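Local coordinates for putative metallopeptidase (Corynebacterium diphtheriae, PDB 3QOC), which probably acts as a metal-dependent aminopeptidase of the creatinase/prolidase type, of which this chain is the N-terminal domain, at residues I26-V31 against G95-G100; E102-S107 against P126-I131. All coordinates share one frame; numbering follows the deposited sequence.

Interaction 1 of 2, residues I26-V31 against G95-G100; sequences IDAMLV and GPKRVG
Asp27 and Arg98 grip each other twice where strands 28-31 and 97-102 begin to run side by side. The backbone N of Asp27 gives a 2.7 Å bond to Arg98 O, and in return Arg98 N points almost straight, at 175°, to Asp27 OD2 over 2.8 Å, using the lone pair of that oxygen that faces away from OD1. With CG anti to its carbonyl carbon (chi1 -64°), the short aspartate arm is folded back beside its own N, and the carboxylate takes the place of a backbone carbonyl that would otherwise continue the ladder. Ala28 N adds a weak bond to the same Arg98 O.

Further along, the ladder is purely backbone. Gly100 N donates to Ala28 O at 2.8 Å, and Leu30 N donates to Gly100 O at 3.0 Å, so that Gly100 is held through both its N and its O.

The charged ends serve other neighbours. Lys97 lays CG and CD against Asp27 CB, with 3.8 Å from that CB to Lys97 CG, while its NZ bonds to Asn53; Arg98 NE turns to the carbonyl of Arg25.

Among the apolar groups, Leu30 CB meets Val99 CG1 at 4.1 Å. Ala28 and Val99 share one face of the sheet, the small alanine next to Asn53 and the branched valine touching Val122 and Ile51. Met29, a selenomethionine here, lies on the other face. With no CB, Gly100 lets Ile26 CD1 and the selenium lie directly against its backbone, Met29 SE 3.8 Å from Gly100 C.

Bridges Ala28-Val99 and Met29-Gly100, with strand directions 35° apart, form the twisted parallel pair inside the mixed sheet of the creatinase/prolidase N-terminal domain.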
loop_
_atom_site.group_PDB
_atom_site.type_symbol
_atom_site.label_atom_id
_atom_site.label_comp_id
_atom_site.label_asym_id
_atom_site.label_seq_id
_atom_site.Cartn_x
_atom_site.Cartn_y
_atom_site.Cartn_z
ATOM N N ILE A 26 1.179 -4.014 -13.527
ATOM C CA ILE A 26 1.165 -2.794 -12.714
ATOM C C ILE A 26 2.560 -2.510 -12.149
ATOM O O ILE A 26 3.378 -3.401 -12.077
ATOM C CB ILE A 26 0.159 -2.896 -11.534
ATOM C CG1 ILE A 26 0.282 -4.237 -10.814
ATOM C CG2 ILE A 26 -1.307 -2.755 -12.043
ATOM C CD1 ILE A 26 -0.728 -4.388 -9.555
ATOM N N ASP A 27 2.798 -1.267 -11.735
ATOM C CA ASP A 27 4.042 -0.813 -11.158
ATOM C C ASP A 27 4.053 -0.780 -9.639
ATOM O O ASP A 27 5.091 -0.634 -9.041
ATOM C CB ASP A 27 4.297 0.607 -11.624
ATOM C CG ASP A 27 4.508 0.695 -13.141
ATOM O OD1 ASP A 27 5.366 -0.049 -13.639
ATOM O OD2 ASP A 27 3.817 1.462 -13.847
ATOM N N ALA A 28 2.884 -0.801 -9.037
ATOM C CA ALA A 28 2.717 -0.702 -7.618
ATOM C C ALA A 28 1.319 -1.172 -7.252
ATOM O O ALA A 28 0.385 -1.136 -8.081
ATOM C CB ALA A 28 2.879 0.674 -7.200
HETATM N N MSE A 29 1.196 -1.607 -6.017
HETATM C CA MSE A 29 -0.042 -2.053 -5.504
HETATM C C MSE A 29 -0.375 -1.221 -4.271
HETATM O O MSE A 29 0.435 -1.040 -3.349
HETATM C CB MSE A 29 0.065 -3.531 -5.185
HETATM C CG MSE A 29 -1.179 -4.140 -4.654
HETATM SE SE MSE A 29 -2.581 -4.388 -6.137
HETATM C CE MSE A 29 -2.919 -6.436 -5.840
ATOM N N LEU A 30 -1.591 -0.696 -4.264
ATOM C CA LEU A 30 -2.145 0.021 -3.136
ATOM C C LEU A 30 -3.060 -0.935 -2.365
ATOM O O LEU A 30 -4.088 -1.384 -2.862
ATOM C CB LEU A 30 -2.977 1.176 -3.646
ATOM C CG LEU A 30 -3.792 1.978 -2.594
ATOM C CD1 LEU A 30 -2.874 2.550 -1.537
ATOM C CD2 LEU A 30 -4.525 3.105 -3.226
ATOM N N VAL A 31 -2.683 -1.270 -1.153
ATOM C CA VAL A 31 -3.439 -2.195 -0.339
ATOM C C VAL A 31 -4.256 -1.412 0.672
ATOM O O VAL A 31 -3.709 -0.600 1.415
ATOM C CB VAL A 31 -2.432 -3.073 0.413
ATOM C CG1 VAL A 31 -3.180 -4.175 1.226
ATOM C CG2 VAL A 31 -1.438 -3.691 -0.604
ATOM N N GLY A 95 4.041 10.571 -11.645
ATOM C CA GLY A 95 3.839 9.653 -12.770
ATOM C C GLY A 95 5.060 9.504 -13.644
ATOM O O GLY A 95 6.058 10.187 -13.440
ATOM N N PRO A 96 5.005 8.622 -14.642
ATOM C CA PRO A 96 3.958 7.754 -14.978
ATOM C C PRO A 96 4.040 6.463 -14.157
ATOM O O PRO A 96 5.142 5.990 -13.875
ATOM C CB PRO A 96 4.173 7.485 -16.470
ATOM C CG PRO A 96 5.519 7.949 -16.795
ATOM C CD PRO A 96 6.151 8.483 -15.567
ATOM N N LYS A 97 2.885 5.908 -13.789
ATOM C CA LYS A 97 2.832 4.738 -12.897
ATOM C C LYS A 97 1.452 4.134 -13.060
ATOM O O LYS A 97 0.453 4.870 -13.081
ATOM C CB LYS A 97 3.078 5.155 -11.427
ATOM C CG LYS A 97 3.741 4.119 -10.426
ATOM C CD LYS A 97 5.297 4.206 -10.368
ATOM C CE LYS A 97 5.918 4.103 -8.906
ATOM N NZ LYS A 97 6.517 2.737 -8.396
ATOM N N ARG A 98 1.402 2.805 -13.185
ATOM C CA ARG A 98 0.189 2.044 -13.080
ATOM C C ARG A 98 0.101 1.493 -11.688
ATOM O O ARG A 98 0.981 0.728 -11.223
ATOM C CB ARG A 98 0.157 0.930 -14.117
ATOM C CG ARG A 98 0.217 1.486 -15.558
ATOM C CD ARG A 98 0.471 0.429 -16.658
ATOM N NE ARG A 98 -0.451 -0.724 -16.554
ATOM C CZ ARG A 98 -1.647 -0.878 -17.167
ATOM N NH1 ARG A 98 -2.166 0.052 -18.010
ATOM N NH2 ARG A 98 -2.348 -2.010 -16.918
ATOM N N VAL A 99 -0.960 1.910 -10.995
ATOM C CA VAL A 99 -1.146 1.574 -9.583
ATOM C C VAL A 99 -2.387 0.707 -9.454
ATOM O O VAL A 99 -3.480 1.165 -9.774
ATOM C CB VAL A 99 -1.316 2.804 -8.734
ATOM C CG1 VAL A 99 -1.558 2.390 -7.252
ATOM C CG2 VAL A 99 -0.096 3.632 -8.843
ATOM N N GLY A 100 -2.197 -0.543 -9.070
ATOM C CA GLY A 100 -3.302 -1.470 -8.829
ATOM C C GLY A 100 -4.035 -1.143 -7.523
ATOM O O GLY A 100 -3.432 -0.580 -6.636
#

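Interaction 2 of 2, residues E102-S107 against P126-I131; sequences EADYLS and PVTGAI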
loop_
_atom_site.group_PDB
_atom_site.type_symbol
_atom_site.label_atom_id
_atom_site.label_comp_id
_atom_site.label_asym_id
_atom_site.label_seq_id
_atom_site.Cartn_x
_atom_site.Cartn_y
_atom_site.Cartn_z
ATOM N N GLU A 102 -7.389 -2.816 -4.762
ATOM C CA GLU A 102 -8.102 -4.017 -4.475
ATOM C C GLU A 102 -9.600 -3.814 -4.845
ATOM O O GLU A 102 -10.442 -3.343 -4.047
ATOM C CB GLU A 102 -7.927 -4.372 -3.013
ATOM C CG GLU A 102 -6.533 -4.605 -2.629
ATOM C CD GLU A 102 -6.419 -4.943 -1.139
ATOM O OE1 GLU A 102 -6.357 -4.005 -0.297
ATOM O OE2 GLU A 102 -6.418 -6.148 -0.817
ATOM N N ALA A 103 -9.939 -4.191 -6.044
ATOM C CA ALA A 103 -11.256 -3.804 -6.587
ATOM C C ALA A 103 -12.372 -4.624 -5.912
ATOM O O ALA A 103 -13.510 -4.226 -5.883
ATOM C CB ALA A 103 -11.280 -4.001 -8.144
ATOM N N ASP A 104 -12.004 -5.766 -5.354
ATOM C CA ASP A 104 -12.946 -6.564 -4.623
ATOM C C ASP A 104 -13.281 -5.987 -3.246
ATOM O O ASP A 104 -14.217 -6.487 -2.601
ATOM C CB ASP A 104 -12.356 -7.978 -4.388
ATOM C CG ASP A 104 -12.263 -8.811 -5.646
ATOM O OD1 ASP A 104 -12.823 -8.391 -6.710
ATOM O OD2 ASP A 104 -11.631 -9.898 -5.554
ATOM N N TYR A 105 -12.494 -5.009 -2.773
ATOM C CA TYR A 105 -12.669 -4.494 -1.442
ATOM C C TYR A 105 -12.990 -3.028 -1.384
ATOM O O TYR A 105 -13.623 -2.566 -0.439
ATOM C CB TYR A 105 -11.433 -4.768 -0.567
ATOM C CG TYR A 105 -11.123 -6.236 -0.415
ATOM C CD1 TYR A 105 -11.571 -6.956 0.684
ATOM C CD2 TYR A 105 -10.438 -6.927 -1.399
ATOM C CE1 TYR A 105 -11.291 -8.326 0.814
ATOM C CE2 TYR A 105 -10.143 -8.244 -1.266
ATOM C CZ TYR A 105 -10.567 -8.935 -0.144
ATOM O OH TYR A 105 -10.309 -10.273 -0.056
ATOM N N LEU A 106 -12.548 -2.254 -2.347
ATOM C CA LEU A 106 -12.867 -0.831 -2.312
ATOM C C LEU A 106 -14.296 -0.625 -2.832
ATOM O O LEU A 106 -14.745 -1.335 -3.778
ATOM C CB LEU A 106 -11.868 -0.121 -3.182
ATOM C CG LEU A 106 -11.464 1.279 -2.846
ATOM C CD1 LEU A 106 -10.902 1.347 -1.418
ATOM C CD2 LEU A 106 -10.521 1.708 -3.946
ATOM N N SER A 107 -15.022 0.316 -2.237
ATOM C CA SER A 107 -16.334 0.637 -2.709
ATOM C C SER A 107 -16.233 1.607 -3.872
ATOM O O SER A 107 -15.254 2.279 -4.036
ATOM C CB SER A 107 -17.112 1.318 -1.626
ATOM O OG SER A 107 -16.425 2.476 -1.264
ATOM N N PRO A 126 -7.956 -1.772 -11.614
ATOM C CA PRO A 126 -8.674 -2.734 -10.771
ATOM C C PRO A 126 -8.041 -4.099 -10.778
ATOM O O PRO A 126 -7.942 -4.722 -11.819
ATOM C CB PRO A 126 -10.089 -2.799 -11.402
ATOM C CG PRO A 126 -9.900 -2.285 -12.845
ATOM C CD PRO A 126 -8.785 -1.261 -12.743
ATOM N N VAL A 127 -7.619 -4.578 -9.626
ATOM C CA VAL A 127 -7.035 -5.898 -9.524
ATOM C C VAL A 127 -7.947 -6.684 -8.624
ATOM O O VAL A 127 -8.282 -6.212 -7.543
ATOM C CB VAL A 127 -5.640 -5.798 -8.891
ATOM C CG1 VAL A 127 -5.029 -7.161 -8.683
ATOM C CG2 VAL A 127 -4.748 -4.880 -9.733
ATOM N N THR A 128 -8.389 -7.859 -9.086
ATOM C CA THR A 128 -9.236 -8.765 -8.290
ATOM C C THR A 128 -8.409 -9.829 -7.505
ATOM O O THR A 128 -7.265 -10.101 -7.825
ATOM C CB THR A 128 -10.269 -9.493 -9.191
ATOM O OG1 THR A 128 -9.584 -10.365 -10.085
ATOM C CG2 THR A 128 -11.105 -8.505 -10.018
ATOM N N GLY A 129 -9.030 -10.446 -6.497
ATOM C CA GLY A 129 -8.381 -11.431 -5.639
ATOM C C GLY A 129 -7.932 -10.868 -4.268
ATOM O O GLY A 129 -7.905 -9.653 -4.047
ATOM N N ALA A 130 -7.565 -11.767 -3.354
ATOM C CA ALA A 130 -6.974 -11.407 -2.064
ATOM C C ALA A 130 -5.427 -11.286 -2.222
ATOM O O ALA A 130 -4.712 -12.239 -1.964
ATOM C CB ALA A 130 -7.372 -12.502 -0.978
ATOM N N ILE A 131 -4.953 -10.127 -2.703
ATOM C CA ILE A 131 -3.542 -9.896 -3.089
ATOM C C ILE A 131 -2.782 -11.196 -3.518
ATOM O O ILE A 131 -2.172 -11.913 -2.680
ATOM C CB ILE A 131 -2.783 -9.142 -1.954
ATOM C CG1 ILE A 131 -3.116 -9.774 -0.604
ATOM C CG2 ILE A 131 -3.146 -7.610 -1.910
ATOM C CD1 ILE A 131 -2.088 -9.511 0.529
HETATM O O HOH W 1 -9.303 -7.387 -5.030
#
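Asp104 CG stands anti to its carbonyl carbon (chi1 -70°), from where the carboxylate reaches Gly129 N, and Tyr105 CG, likewise anti to its carbonyl carbon (chi1 -60°), starts the ring toward Gly129 and Ala130. Asp104 OD2 accepts from Gly129 N at 2.8 Å, the donor lying well above the carboxylate plane, 51° out of it. The other oxygen, OD1, rests against the methyl side of Thr128. The Tyr105 ring presents its edge to Gly129 O, with CE2 3.8 Å from that oxygen, and its OH lies beside Ala130 CB; outside the two segments the ring meets His36 edge-to-face and His33 obliquely.

Ala103 N to Val127 O, 3.0 Å and nearly straight, goes with the parallel Glu102-Val127 bridge at the C-terminal ends of strands 97-102 and 122-127, which helix 108-117 connects as a beta-alpha-beta crossover. Ala103 CB, small enough for close approach, packs on Pro126 CB at 3.7 Å. Glu102 OE2 touches Ile131 CG2, but its carboxylate is held by His36 and by the backbone N of Thr32 and His33. Gly129 has a positive phi, where a CB would press on the preceding carbonyl oxygen.

A water accepts from Asp104 N. Beyond the bridge, then, Gly129 N is met by the aspartate, Val127 O by a backbone N-H and this water, and Gly129 O by the same water.

Overall arrangement
Interaction 1 comes first along the chain and closes before interaction 2 opens; strand 97-102 joins them, its middle residues pairing with strand 28-31 and its end leading into the turn that meets strand 122-127. Their centres are 13 Å apart, and they touch where Met29 CE meets Val127 CG1 at 3.6 Å and Gly100 CA packs on Val127 CG2. In the sheet, strands 28-31, 97-102 and 122-127 lie next to one another and run parallel, with 122-127 outermost within this chain. The buried interaction 1 therefore belongs to the interior of the sheet, whereas interaction 2 lies at its margin, at the surface, beside the outermost strand, both within one creatinase/prolidase N-terminal domain.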